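PDB 6VJR: vinylacetyl-CoA Delta-isomerase from Nitrosopumilus maritimus SCM1, which probably converts 4-hydroxybutyryl-CoA to crotonyl-CoA and isomerises vinylacetyl-CoA, as a tetrameric flavoprotein carrying FAD and a [4Fe-4S] cluster. Local coordinates for residues D358-Q363 with I456-Q461; H111-E116 with S279-R284; L71-S76 with S352-N357; Q461-Y466 with P484-E489. One frame throughout, in Å; residues are numbered along the deposited sequence. Where two conformers were deposited one is given.

Contact 1: D358-Q363 with I456-Q461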
loop_
_atom_site.group_PDB
_atom_site.type_symbol
_atom_site.label_atom_id
_atom_site.label_comp_id
_atom_site.label_asym_id
_atom_site.label_seq_id
_atom_site.Cartn_x
_atom_site.Cartn_y
_atom_site.Cartn_z
ATOM N N ASP A 358 1.650 26.190 7.623
ATOM C CA ASP A 358 2.740 25.669 6.822
ATOM C C ASP A 358 2.215 24.986 5.574
ATOM O O ASP A 358 1.555 23.953 5.644
ATOM C CB ASP A 358 3.601 24.689 7.601
ATOM C CG ASP A 358 4.870 24.301 6.864
ATOM O OD1 ASP A 358 4.747 23.681 5.787
ATOM O OD2 ASP A 358 5.980 24.655 7.357
ATOM N N ASP A 359 2.545 25.561 4.420
ATOM C CA ASP A 359 2.002 25.076 3.151
ATOM C C ASP A 359 2.426 23.635 2.841
ATOM O O ASP A 359 1.596 22.829 2.427
ATOM C CB ASP A 359 2.412 26.005 2.028
ATOM C CG ASP A 359 1.687 25.732 0.727
ATOM O OD1 ASP A 359 1.980 24.665 0.134
ATOM O OD2 ASP A 359 0.855 26.574 0.365
ATOM N N MET A 360 3.694 23.320 3.015
ATOM C CA MET A 360 4.189 21.994 2.722
ATOM C C MET A 360 3.425 20.962 3.540
ATOM O O MET A 360 2.945 19.979 2.997
ATOM C CB MET A 360 5.698 21.865 2.962
ATOM C CG MET A 360 6.176 20.451 2.827
ATOM S SD MET A 360 6.178 19.775 1.172
ATOM C CE MET A 360 7.880 20.117 0.687
ATOM N N LEU A 361 3.294 21.204 4.834
ATOM C CA LEU A 361 2.616 20.233 5.673
ATOM C C LEU A 361 1.113 20.139 5.394
ATOM O O LEU A 361 0.534 19.072 5.582
ATOM C CB LEU A 361 2.922 20.502 7.128
ATOM C CG LEU A 361 4.390 20.387 7.517
ATOM C CD1 LEU A 361 4.631 20.867 8.920
ATOM C CD2 LEU A 361 4.780 18.923 7.408
ATOM N N ALA A 362 0.495 21.244 4.937
ATOM C CA ALA A 362 -0.877 21.188 4.461
ATOM C C ALA A 362 -0.978 20.231 3.269
ATOM O O ALA A 362 -1.964 19.520 3.151
ATOM C CB ALA A 362 -1.394 22.537 4.099
ATOM N N GLN A 363 -0.014 20.262 2.345
ATOM C CA GLN A 363 -0.072 19.367 1.180
ATOM C C GLN A 363 -0.070 17.929 1.647
ATOM O O GLN A 363 -0.760 17.069 1.092
ATOM C CB GLN A 363 1.084 19.612 0.220
ATOM C CG GLN A 363 1.289 21.047 -0.212
ATOM C CD GLN A 363 0.039 21.676 -0.735
ATOM O OE1 GLN A 363 -0.730 21.053 -1.497
ATOM N NE2 GLN A 363 -0.149 22.936 -0.355
ATOM N N ILE A 456 2.127 18.799 -7.351
ATOM C CA ILE A 456 2.807 19.926 -7.964
ATOM C C ILE A 456 3.258 20.927 -6.886
ATOM O O ILE A 456 4.377 21.448 -6.950
ATOM C CB ILE A 456 1.909 20.579 -9.025
ATOM C CG1 ILE A 456 1.660 19.623 -10.193
ATOM C CG2 ILE A 456 2.487 21.910 -9.491
ATOM C CD1 ILE A 456 0.538 20.054 -11.106
ATOM N N GLN A 457 2.450 21.133 -5.839
ATOM C CA GLN A 457 2.834 22.088 -4.810
ATOM C C GLN A 457 3.947 21.529 -3.909
ATOM O O GLN A 457 4.806 22.282 -3.451
ATOM C CB GLN A 457 1.618 22.473 -3.976
ATOM C CG GLN A 457 1.843 23.616 -3.019
ATOM C CD GLN A 457 2.072 24.976 -3.652
ATOM O OE1 GLN A 457 2.092 25.177 -4.897
ATOM N NE2 GLN A 457 2.268 25.920 -2.722
ATOM N N ILE A 458 3.961 20.208 -3.661
ATOM C CA ILE A 458 5.083 19.600 -2.967
ATOM C C ILE A 458 6.348 19.804 -3.800
ATOM O O ILE A 458 7.394 20.169 -3.273
ATOM C CB ILE A 458 4.808 18.136 -2.673
ATOM C CG1 ILE A 458 3.669 17.991 -1.619
ATOM C CG2 ILE A 458 6.081 17.444 -2.224
ATOM C CD1 ILE A 458 3.118 16.568 -1.504
ATOM N N GLN A 459 6.276 19.516 -5.103
ATOM C CA GLN A 459 7.398 19.691 -6.012
ATOM C C GLN A 459 8.003 21.086 -5.919
ATOM O O GLN A 459 9.216 21.205 -5.908
ATOM C CB GLN A 459 6.995 19.312 -7.429
ATOM C CG GLN A 459 8.122 19.338 -8.449
ATOM C CD GLN A 459 7.660 18.782 -9.777
ATOM O OE1 GLN A 459 8.088 17.722 -10.211
ATOM N NE2 GLN A 459 6.683 19.388 -10.384
ATOM N N ARG A 460 7.143 22.111 -5.861
ATOM C CA ARG A 460 7.582 23.484 -5.799
ATOM C C ARG A 460 8.392 23.786 -4.539
ATOM O O ARG A 460 9.204 24.716 -4.558
ATOM C CB ARG A 460 6.398 24.445 -5.951
ATOM C CG ARG A 460 5.866 24.460 -7.374
ATOM C CD ARG A 460 4.675 25.397 -7.504
ATOM N NE ARG A 460 5.153 26.764 -7.277
ATOM C CZ ARG A 460 4.725 27.669 -6.393
ATOM N NH1 ARG A 460 5.260 28.880 -6.419
ATOM N NH2 ARG A 460 3.789 27.383 -5.496
ATOM N N GLN A 461 8.128 23.071 -3.450
ATOM C CA GLN A 461 8.705 23.398 -2.164
ATOM C C GLN A 461 9.713 22.389 -1.609
ATOM O O GLN A 461 10.222 22.596 -0.517
ATOM C CB GLN A 461 7.531 23.448 -1.168
ATOM C CG GLN A 461 6.535 24.570 -1.411
ATOM C CD GLN A 461 5.434 24.503 -0.381
ATOM O OE1 GLN A 461 5.513 25.071 0.726
ATOM N NE2 GLN A 461 4.433 23.704 -0.692
#

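Contact 2: H111-E116 with S279-R284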
loop_
_atom_site.group_PDB
_atom_site.type_symbol
_atom_site.label_atom_id
_atom_site.label_comp_id
_atom_site.label_asym_id
_atom_site.label_seq_id
_atom_site.Cartn_x
_atom_site.Cartn_y
_atom_site.Cartn_z
ATOM N N HIS A 111 -7.523 38.053 3.582
ATOM C CA HIS A 111 -7.006 39.089 4.457
ATOM C C HIS A 111 -5.572 39.451 4.054
ATOM O O HIS A 111 -5.243 40.624 3.856
ATOM C CB HIS A 111 -7.081 38.616 5.906
ATOM C CG HIS A 111 -6.744 39.650 6.905
ATOM N ND1 HIS A 111 -5.439 39.977 7.192
ATOM C CD2 HIS A 111 -7.522 40.445 7.685
ATOM C CE1 HIS A 111 -5.443 40.920 8.154
ATOM N NE2 HIS A 111 -6.690 41.224 8.465
ATOM N N SER A 112 -4.724 38.435 3.849
ATOM C CA SER A 112 -3.340 38.682 3.462
ATOM C C SER A 112 -3.218 39.098 1.994
ATOM O O SER A 112 -2.404 39.946 1.665
ATOM C CB SER A 112 -2.443 37.503 3.764
ATOM O OG SER A 112 -2.759 36.367 2.979
ATOM N N THR A 113 -4.008 38.495 1.105
ATOM C CA THR A 113 -3.863 38.745 -0.321
ATOM C C THR A 113 -4.274 40.188 -0.642
ATOM O O THR A 113 -3.577 40.886 -1.374
ATOM C CB THR A 113 -4.667 37.738 -1.131
ATOM O OG1 THR A 113 -4.248 36.415 -0.806
ATOM C CG2 THR A 113 -4.438 37.991 -2.609
ATOM N N THR A 114 -5.417 40.662 -0.123
ATOM C CA THR A 114 -5.881 42.029 -0.402
ATOM C C THR A 114 -4.840 43.057 0.041
ATOM O O THR A 114 -4.641 44.073 -0.631
ATOM C CB THR A 114 -7.229 42.314 0.247
ATOM O OG1 THR A 114 -7.163 42.018 1.638
ATOM C CG2 THR A 114 -8.366 41.590 -0.452
ATOM N N PHE A 115 -4.215 42.818 1.199
ATOM C CA PHE A 115 -3.175 43.687 1.713
ATOM C C PHE A 115 -2.046 43.846 0.694
ATOM O O PHE A 115 -1.567 44.965 0.447
ATOM C CB PHE A 115 -2.683 43.139 3.056
ATOM C CG PHE A 115 -1.657 44.037 3.726
ATOM C CD1 PHE A 115 -0.324 43.989 3.354
ATOM C CD2 PHE A 115 -2.017 44.882 4.764
ATOM C CE1 PHE A 115 0.615 44.742 4.008
ATOM C CE2 PHE A 115 -1.070 45.663 5.396
ATOM C CZ PHE A 115 0.241 45.593 5.015
ATOM N N GLU A 116 -1.657 42.717 0.079
ATOM C CA GLU A 116 -0.535 42.703 -0.840
ATOM C C GLU A 116 -0.913 43.315 -2.183
ATOM O O GLU A 116 -0.070 43.970 -2.768
ATOM C CB GLU A 116 0.098 41.322 -0.943
ATOM C CG GLU A 116 0.815 40.991 0.369
ATOM C CD GLU A 116 1.573 39.680 0.446
ATOM O OE1 GLU A 116 2.439 39.509 -0.442
ATOM O OE2 GLU A 116 1.350 38.889 1.400
ATOM N N SER A 279 -2.897 33.764 -8.459
ATOM C CA SER A 279 -2.163 32.592 -8.002
ATOM C C SER A 279 -1.894 32.697 -6.498
ATOM O O SER A 279 -2.009 31.712 -5.786
ATOM C CB SER A 279 -0.897 32.392 -8.798
ATOM O OG SER A 279 -0.055 33.523 -8.650
ATOM N N MET A 280 -1.620 33.907 -5.992
ATOM C CA MET A 280 -1.413 34.087 -4.551
ATOM C C MET A 280 -2.667 33.691 -3.750
ATOM O O MET A 280 -2.604 32.963 -2.740
ATOM C CB MET A 280 -1.043 35.535 -4.232
ATOM C CG MET A 280 -0.855 35.797 -2.773
ATOM S SD MET A 280 -0.478 37.514 -2.351
ATOM C CE MET A 280 1.169 37.712 -3.046
ATOM N N LEU A 281 -3.832 34.143 -4.235
ATOM C CA LEU A 281 -5.074 33.872 -3.532
ATOM C C LEU A 281 -5.332 32.369 -3.553
ATOM O O LEU A 281 -5.730 31.800 -2.548
ATOM C CB LEU A 281 -6.240 34.635 -4.137
ATOM C CG LEU A 281 -7.590 34.366 -3.479
ATOM C CD1 LEU A 281 -7.539 34.748 -2.004
ATOM C CD2 LEU A 281 -8.646 35.155 -4.246
ATOM N N VAL A 282 -5.202 31.736 -4.715
ATOM C CA VAL A 282 -5.448 30.287 -4.776
ATOM C C VAL A 282 -4.495 29.503 -3.867
ATOM O O VAL A 282 -4.890 28.573 -3.164
ATOM C CB VAL A 282 -5.344 29.811 -6.222
ATOM C CG1 VAL A 282 -5.430 28.308 -6.350
ATOM C CG2 VAL A 282 -6.381 30.460 -7.131
ATOM N N GLU A 283 -3.208 29.870 -3.920
ATOM C CA GLU A 283 -2.186 29.247 -3.092
ATOM C C GLU A 283 -2.537 29.342 -1.617
ATOM O O GLU A 283 -2.445 28.368 -0.885
ATOM C CB GLU A 283 -0.818 29.866 -3.343
ATOM C CG GLU A 283 0.310 29.218 -2.557
ATOM C CD GLU A 283 1.703 29.639 -3.036
ATOM O OE1 GLU A 283 2.640 28.823 -3.048
ATOM O OE2 GLU A 283 1.861 30.780 -3.472
ATOM N N ARG A 284 -2.890 30.546 -1.165
ATOM C CA ARG A 284 -3.173 30.703 0.239
ATOM C C ARG A 284 -4.487 30.090 0.691
ATOM O O ARG A 284 -4.539 29.502 1.771
ATOM C CB ARG A 284 -3.031 32.172 0.605
ATOM C CG ARG A 284 -1.627 32.702 0.381
ATOM C CD ARG A 284 -1.453 34.079 0.920
ATOM N NE ARG A 284 -0.103 34.518 0.584
ATOM C CZ ARG A 284 0.351 35.726 0.744
ATOM N NH1 ARG A 284 -0.407 36.622 1.319
ATOM N NH2 ARG A 284 1.574 36.020 0.351
#

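Contact 3: L71-S76 with S352-N357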
loop_
_atom_site.group_PDB
_atom_site.type_symbol
_atom_site.label_atom_id
_atom_site.label_comp_id
_atom_site.label_asym_id
_atom_site.label_seq_id
_atom_site.Cartn_x
_atom_site.Cartn_y
_atom_site.Cartn_z
ATOM N N LEU A 71 -15.572 32.819 11.685
ATOM C CA LEU A 71 -15.494 34.178 11.138
ATOM C C LEU A 71 -14.221 34.898 11.583
ATOM O O LEU A 71 -14.063 36.110 11.344
ATOM C CB LEU A 71 -16.730 34.946 11.618
ATOM C CG LEU A 71 -18.080 34.481 11.065
ATOM C CD1 LEU A 71 -19.250 35.101 11.832
ATOM C CD2 LEU A 71 -18.135 34.823 9.605
ATOM N N HIS A 72 -13.372 34.178 12.308
ATOM C CA HIS A 72 -12.187 34.760 12.916
ATOM C C HIS A 72 -10.976 34.708 11.990
ATOM O O HIS A 72 -10.668 33.671 11.421
ATOM C CB HIS A 72 -11.889 34.074 14.241
ATOM C CG HIS A 72 -10.699 34.608 14.940
ATOM N ND1 HIS A 72 -10.627 35.896 15.427
ATOM C CD2 HIS A 72 -9.615 33.986 15.410
ATOM C CE1 HIS A 72 -9.469 36.032 16.079
ATOM N NE2 HIS A 72 -8.861 34.868 16.117
ATOM N N ILE A 73 -10.286 35.850 11.889
ATOM C CA ILE A 73 -9.051 35.982 11.137
ATOM C C ILE A 73 -7.916 35.650 12.126
ATOM O O ILE A 73 -7.722 36.303 13.148
ATOM C CB ILE A 73 -8.878 37.371 10.521
ATOM C CG1 ILE A 73 -10.040 37.811 9.596
ATOM C CG2 ILE A 73 -7.530 37.461 9.842
ATOM C CD1 ILE A 73 -10.274 36.980 8.374
ATOM N N ALA A 74 -7.244 34.533 11.843
ATOM C CA ALA A 74 -6.320 33.920 12.800
ATOM C C ALA A 74 -5.168 34.860 13.129
ATOM O O ALA A 74 -4.522 35.377 12.239
ATOM C CB ALA A 74 -5.792 32.626 12.218
ATOM N N GLU A 75 -4.932 35.050 14.430
ATOM C CA GLU A 75 -4.007 36.045 14.936
ATOM C C GLU A 75 -2.727 35.410 15.478
ATOM O O GLU A 75 -1.849 36.140 15.923
ATOM C CB GLU A 75 -4.625 36.920 16.041
ATOM C CG GLU A 75 -5.948 37.558 15.647
ATOM C CD GLU A 75 -6.608 38.517 16.629
ATOM O OE1 GLU A 75 -6.018 38.774 17.706
ATOM O OE2 GLU A 75 -7.735 39.006 16.298
ATOM N N SER A 76 -2.615 34.074 15.376
ATOM C CA SER A 76 -1.547 33.323 16.019
ATOM C C SER A 76 -1.555 31.911 15.451
ATOM O O SER A 76 -2.562 31.525 14.884
ATOM C CB SER A 76 -1.660 33.266 17.508
ATOM O OG SER A 76 -2.824 32.552 17.909
ATOM N N SER A 352 -0.115 41.267 6.503
ATOM C CA SER A 352 -1.359 41.863 6.996
ATOM C C SER A 352 -1.634 41.624 8.485
ATOM O O SER A 352 -2.545 42.240 9.041
ATOM C CB SER A 352 -2.521 41.330 6.195
ATOM O OG SER A 352 -2.736 39.956 6.455
ATOM N N GLY A 353 -0.920 40.661 9.094
ATOM C CA GLY A 353 -1.105 40.294 10.485
ATOM C C GLY A 353 -1.717 38.912 10.682
ATOM O O GLY A 353 -1.591 38.345 11.774
ATOM N N VAL A 354 -2.420 38.404 9.660
ATOM C CA VAL A 354 -2.990 37.066 9.735
ATOM C C VAL A 354 -1.859 36.031 9.736
ATOM O O VAL A 354 -0.832 36.228 9.113
ATOM C CB VAL A 354 -4.008 36.783 8.603
ATOM C CG1 VAL A 354 -3.356 36.760 7.229
ATOM C CG2 VAL A 354 -4.800 35.513 8.819
ATOM N N TYR A 355 -2.070 34.914 10.431
ATOM C CA TYR A 355 -1.183 33.756 10.398
ATOM C C TYR A 355 -1.621 32.797 9.286
ATOM O O TYR A 355 -2.823 32.550 9.095
ATOM C CB TYR A 355 -1.123 33.042 11.753
ATOM C CG TYR A 355 -0.110 33.674 12.687
ATOM C CD1 TYR A 355 -0.238 34.995 13.104
ATOM C CD2 TYR A 355 1.009 32.967 13.113
ATOM C CE1 TYR A 355 0.736 35.587 13.890
ATOM C CE2 TYR A 355 1.981 33.547 13.896
ATOM C CZ TYR A 355 1.842 34.864 14.284
ATOM O OH TYR A 355 2.774 35.473 15.068
ATOM N N LEU A 356 -0.634 32.298 8.546
ATOM C CA LEU A 356 -0.808 31.262 7.525
ATOM C C LEU A 356 -0.117 29.989 7.988
ATOM O O LEU A 356 1.036 30.003 8.407
ATOM C CB LEU A 356 -0.201 31.803 6.227
ATOM C CG LEU A 356 -0.268 30.872 5.012
ATOM C CD1 LEU A 356 -1.709 30.713 4.552
ATOM C CD2 LEU A 356 0.573 31.373 3.893
ATOM N N ASN A 357 -0.813 28.858 7.892
ATOM C CA ASN A 357 -0.247 27.576 8.236
ATOM C C ASN A 357 0.836 27.177 7.226
ATOM O O ASN A 357 0.980 27.747 6.147
ATOM C CB ASN A 357 -1.348 26.518 8.271
ATOM C CG ASN A 357 -2.052 26.447 6.945
ATOM O OD1 ASN A 357 -2.721 27.385 6.506
ATOM N ND2 ASN A 357 -1.892 25.328 6.275
HETATM O O HOH W 1 -1.342 38.586 14.502
#

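Contact 4: Q461-Y466 with P484-E489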
loop_
_atom_site.group_PDB
_atom_site.type_symbol
_atom_site.label_atom_id
_atom_site.label_comp_id
_atom_site.label_asym_id
_atom_site.label_seq_id
_atom_site.Cartn_x
_atom_site.Cartn_y
_atom_site.Cartn_z
ATOM N N GLN A 461 8.128 23.071 -3.450
ATOM C CA GLN A 461 8.705 23.398 -2.164
ATOM C C GLN A 461 9.713 22.389 -1.609
ATOM O O GLN A 461 10.222 22.596 -0.517
ATOM C CB GLN A 461 7.531 23.448 -1.168
ATOM C CG GLN A 461 6.535 24.570 -1.411
ATOM C CD GLN A 461 5.434 24.503 -0.381
ATOM O OE1 GLN A 461 5.513 25.071 0.726
ATOM N NE2 GLN A 461 4.433 23.704 -0.692
ATOM N N MET A 462 9.988 21.294 -2.329
ATOM C CA MET A 462 10.692 20.145 -1.789
ATOM C C MET A 462 12.226 20.273 -1.806
ATOM O O MET A 462 12.920 19.332 -1.368
ATOM C CB MET A 462 10.223 18.882 -2.512
ATOM C CG MET A 462 10.717 18.713 -3.901
ATOM S SD MET A 462 9.974 17.195 -4.546
ATOM C CE MET A 462 10.612 17.370 -6.210
ATOM N N GLN A 463 12.773 21.405 -2.264
ATOM C CA GLN A 463 14.196 21.759 -2.127
ATOM C C GLN A 463 15.122 20.616 -2.567
ATOM O O GLN A 463 16.042 20.206 -1.858
ATOM C CB GLN A 463 14.461 22.183 -0.687
ATOM C CG GLN A 463 13.774 23.490 -0.360
ATOM C CD GLN A 463 14.070 24.017 1.022
ATOM O OE1 GLN A 463 13.254 23.882 1.944
ATOM N NE2 GLN A 463 15.257 24.567 1.178
ATOM N N VAL A 464 14.878 20.117 -3.785
ATOM C CA VAL A 464 15.708 19.081 -4.383
ATOM C C VAL A 464 17.187 19.487 -4.461
ATOM O O VAL A 464 18.058 18.688 -4.155
ATOM C CB VAL A 464 15.208 18.690 -5.779
ATOM C CG1 VAL A 464 16.092 17.624 -6.404
ATOM C CG2 VAL A 464 13.810 18.200 -5.724
ATOM N N GLY A 465 17.473 20.736 -4.869
ATOM C CA GLY A 465 18.853 21.151 -4.985
ATOM C C GLY A 465 19.582 21.137 -3.638
ATOM O O GLY A 465 20.744 20.749 -3.580
ATOM N N TYR A 466 18.903 21.637 -2.575
ATOM C CA TYR A 466 19.441 21.571 -1.238
ATOM C C TYR A 466 19.768 20.135 -0.858
ATOM O O TYR A 466 20.842 19.847 -0.339
ATOM C CB TYR A 466 18.443 22.219 -0.271
ATOM C CG TYR A 466 18.739 22.229 1.224
ATOM C CD1 TYR A 466 18.576 21.094 2.006
ATOM C CD2 TYR A 466 18.989 23.410 1.893
ATOM C CE1 TYR A 466 18.762 21.095 3.376
ATOM C CE2 TYR A 466 19.148 23.430 3.275
ATOM C CZ TYR A 466 19.058 22.262 4.016
ATOM O OH TYR A 466 19.186 22.211 5.401
ATOM N N PRO A 484 21.456 25.968 -5.055
ATOM C CA PRO A 484 20.073 25.715 -5.423
ATOM C C PRO A 484 19.373 26.958 -5.949
ATOM O O PRO A 484 19.599 28.061 -5.448
ATOM C CB PRO A 484 19.445 25.196 -4.135
ATOM C CG PRO A 484 20.630 24.693 -3.327
ATOM C CD PRO A 484 21.731 25.634 -3.655
ATOM N N LYS A 485 18.535 26.761 -6.967
ATOM C CA LYS A 485 17.686 27.826 -7.481
ATOM C C LYS A 485 16.245 27.333 -7.394
ATOM O O LYS A 485 15.773 26.616 -8.277
ATOM C CB LYS A 485 18.066 28.103 -8.937
ATOM C CG LYS A 485 19.499 28.526 -9.158
ATOM C CD LYS A 485 19.776 29.969 -8.742
ATOM C CE LYS A 485 21.109 30.490 -9.229
ATOM N NZ LYS A 485 22.242 29.944 -8.471
ATOM N N GLU A 486 15.610 27.622 -6.261
ATOM C CA GLU A 486 14.340 27.028 -5.895
ATOM C C GLU A 486 13.834 27.769 -4.663
ATOM O O GLU A 486 14.621 28.390 -3.952
ATOM C CB GLU A 486 14.499 25.542 -5.566
ATOM C CG GLU A 486 15.480 25.263 -4.427
ATOM C CD GLU A 486 16.042 23.849 -4.290
ATOM O OE1 GLU A 486 15.896 23.060 -5.283
ATOM O OE2 GLU A 486 16.654 23.496 -3.208
ATOM N N SER A 487 12.538 27.612 -4.389
ATOM C CA SER A 487 11.985 28.091 -3.148
ATOM C C SER A 487 12.665 27.382 -1.986
ATOM O O SER A 487 12.690 26.162 -1.963
ATOM C CB SER A 487 10.516 27.903 -3.060
ATOM O OG SER A 487 10.100 28.423 -1.793
ATOM N N SER A 488 13.159 28.157 -0.998
ATOM C CA SER A 488 13.864 27.576 0.132
ATOM C C SER A 488 13.104 27.792 1.437
ATOM O O SER A 488 13.643 27.558 2.512
ATOM C CB SER A 488 15.254 28.119 0.241
ATOM O OG SER A 488 15.215 29.498 0.532
ATOM N N GLU A 489 11.826 28.139 1.345
ATOM C CA GLU A 489 11.085 28.594 2.512
ATOM C C GLU A 489 10.810 27.460 3.490
ATOM O O GLU A 489 10.810 27.674 4.684
ATOM C CB GLU A 489 9.810 29.315 2.085
ATOM C CG GLU A 489 10.103 30.637 1.380
ATOM C CD GLU A 489 11.207 31.488 2.018
ATOM O OE1 GLU A 489 12.320 31.618 1.394
ATOM O OE2 GLU A 489 10.986 32.002 3.152
HETATM O O HOH W 2 10.468 25.343 0.164
HETATM O O HOH W 3 11.863 23.913 -3.389
HETATM O O HOH W 4 16.891 25.316 -1.231
HETATM O O HOH W 5 16.172 26.484 3.281
HETATM O O HOH W 6 13.378 21.874 -5.684
#

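Contact 1: D358-Q363 with I456-Q461
The carboxylate of D359 is met above its plane, at OD1, by the amides of Q457 and Q363, and the Q457 amide stands 51° from the carboxylate. Q457 keeps OD1 in its own amide plane, NE2 lying 3.1 Å from D359 OD1 in a nearly straight bond. At the edge of the R460 guanidinium, in its plane, sits the Q457 amide, whose OE1 takes a hydrogen bond from R460 NH2. The amide of Q363 comes to D359 OD1 from within its own helix, one turn on, with NE2 at 2.8 Å, because the chain is folded back at chi2 (-52°); its OE1 accepts a hydrogen bond from R290 NH1. A third amide, Q461, brings NE2 to 2.8 Å from D359 OD1, a weak bond by its angle, while the same NE2 makes a much straighter one to Q457 O.

Beside this polar cluster, Q363 CB lies 3.6 Å from I458 CG1, and the hooked side chain of M360 sets SD against I458 CG2 and CE 3.8 Å from Q461 CB. The short helical segments 359-363 and 456-461 run roughly antiparallel here (146°), their axes approaching to 9.5 Å, in the largely helical C-terminal region, whose family belongs to the acyl-CoA dehydrogenase clan. D358 caps the first of them, OD1 accepting from L361 N, and its OD2 is salt-bridged to R493.

A buried carboxylate oxygen thus meets three neutral amides; without a full charge of their own they probably favour the ionised form of D359, though Q457 NE2 is also shared with E283 and burial opposes this.

Contact 2: H111-E116 with S279-R284
Charge pairing dominates one flank. R284, extended from CG to NE, reaches over to E116 and grips it end-on, NH1 at 2.9 Å and NH2 at 3.1 Å from the single oxygen E116 OE2. That oxygen lies in the guanidinium plane, yet the two nitrogens meet it from above the carboxylate plane, since the flat groups are turned 51° apart. One more hydrogen bond runs from R284 NH1 to S112 OG, 2.9 Å away and likewise near the guanidinium plane; OG reaches it from the crowded position between backbone N and carbonyl carbon (chi1 66°).

These residues project from two neighbouring antiparallel helices, 101-121 and 278-292, whose local axes pass 9.6 Å apart at 162°. Their pairing joins the N-terminal and C-terminal family regions of the 4-hydroxyphenylacetate 3-hydroxylase type.

Sulfur and apolar packing fill in beside the ion pair. M280 SD lies over one face of the R284 guanidinium, 3.5 Å above its plane and displaced toward the rim, and M280 CE turns to within 3.4 Å of E116 OE1. Nearest the backbones, T113 sits over L281: its CG2 borders M280 SD and L281 CB, and OG1, hydrogen-bonded to S109 O, stands 3.9 Å from L281 CD1.

Contact 3: L71-S76 with S352-N357
A74 O is the best-held polar atom, gripped by one conventional hydrogen bond and one weaker CA-H...O contact. Y355 N donates to it over 3.1 Å, in a fairly straight bond (163°) that arrives above the carbonyl plane. V354 CA adds its C-H from 3.4 Å away. A74 itself is fixed too, its N bonded to N108 OD1.

Past this backbone link, the Y355 ring lies flat against the chain at S76. S76 CA stands over the centre of one face, 3.6 Å from the centroid and 13° off the normal, a CH-pi contact with a backbone carbon. CG of Y355 is placed anti to its carbonyl carbon (chi1 -85°), which lays the ring face against S76 CA and C, and its CE1 comes to 3.3 Å from E75 O. At the ring's edge, in its plane, a water donates to both E75 O and G353 O, tying the two carbonyls together. At the backbone angles of G353 a CB would be jammed against the carbonyl O of S352.

Next to A74, I73 and V354 cross obliquely, CG2 of I73 meeting CG2 of V354 at 3.5 Å.

The loop 71-76 leads into helix 77-94, where S76 is the N-cap and its OG accepts from D79 N. Segment 352-357 carries strand 355-356, paired antiparallel with 348-349 in a small hairpin. V354 packs on N108 of helix 101-121 and on Y288 of helix 278-292, while Y355 and A74 both touch L80 of helix 77-94.

Contact 4: Q461-Y466 with P484-E489
The tight part is the carboxylate of E486 set squarely on the first turn of helix 464-475. OE1 takes G465 N at 2.8 Å and OE2 takes Y466 N at 3.0 Å, each through its syn lone pair, so that one carboxylate binds two successive backbone N-H groups. Its CG sits in the crowded position between backbone N and carbonyl carbon (chi1 59°). G465 leaves room here: a side chain would press on P484 CB and E486 OE1. The P484 ring closes this end, CG lying 3.6 Å from Y466 N. Q463, at the N-cap position with positive phi, brings CA to 3.2 Å from E486 OE2 and CG to 3.3 Å from S487 O.

Looser and wet is the Q463 amide end beside the S487-S488 backbone, though OE1 accepts from F491 N. Waters bridge Q463 NE2 to S488 O, Q463 N to S487 O and, weakly at S487, Q461 O to S487 O; two more donate to E486 OE1 and OE2.

Here a returning loop places a carboxylate on first-turn N-H groups of a helix, the usual site for an acidic partner though not its N-cap, where the dipole would favour negative charge.

Contacts 1 and 2 meet at E283, whose OE1 probably hydrogen-bonds Q457 NE2 (2.9 Å) and salt-bridges R460 NH2. Contact 2 is nested in the loop closed by contact 3, and S352 OG probably hydrogen-bonds H111 ND1 at 2.8 Å. Contact 4 shares Q461 with contact 1, and both touch the second subunit. Contact 3 runs on into contact 1 through strand 355-356. The Q363 side chain lies about 9 Å from that of H289 and about 13 Å from the iron; in contact 2, that of R284 is about 10 Å from H289's, and that of L281 about 11 Å from FAD and about 5 Å from the FAD-binding M147's. Contacts 3 and 4 lie away from these sites.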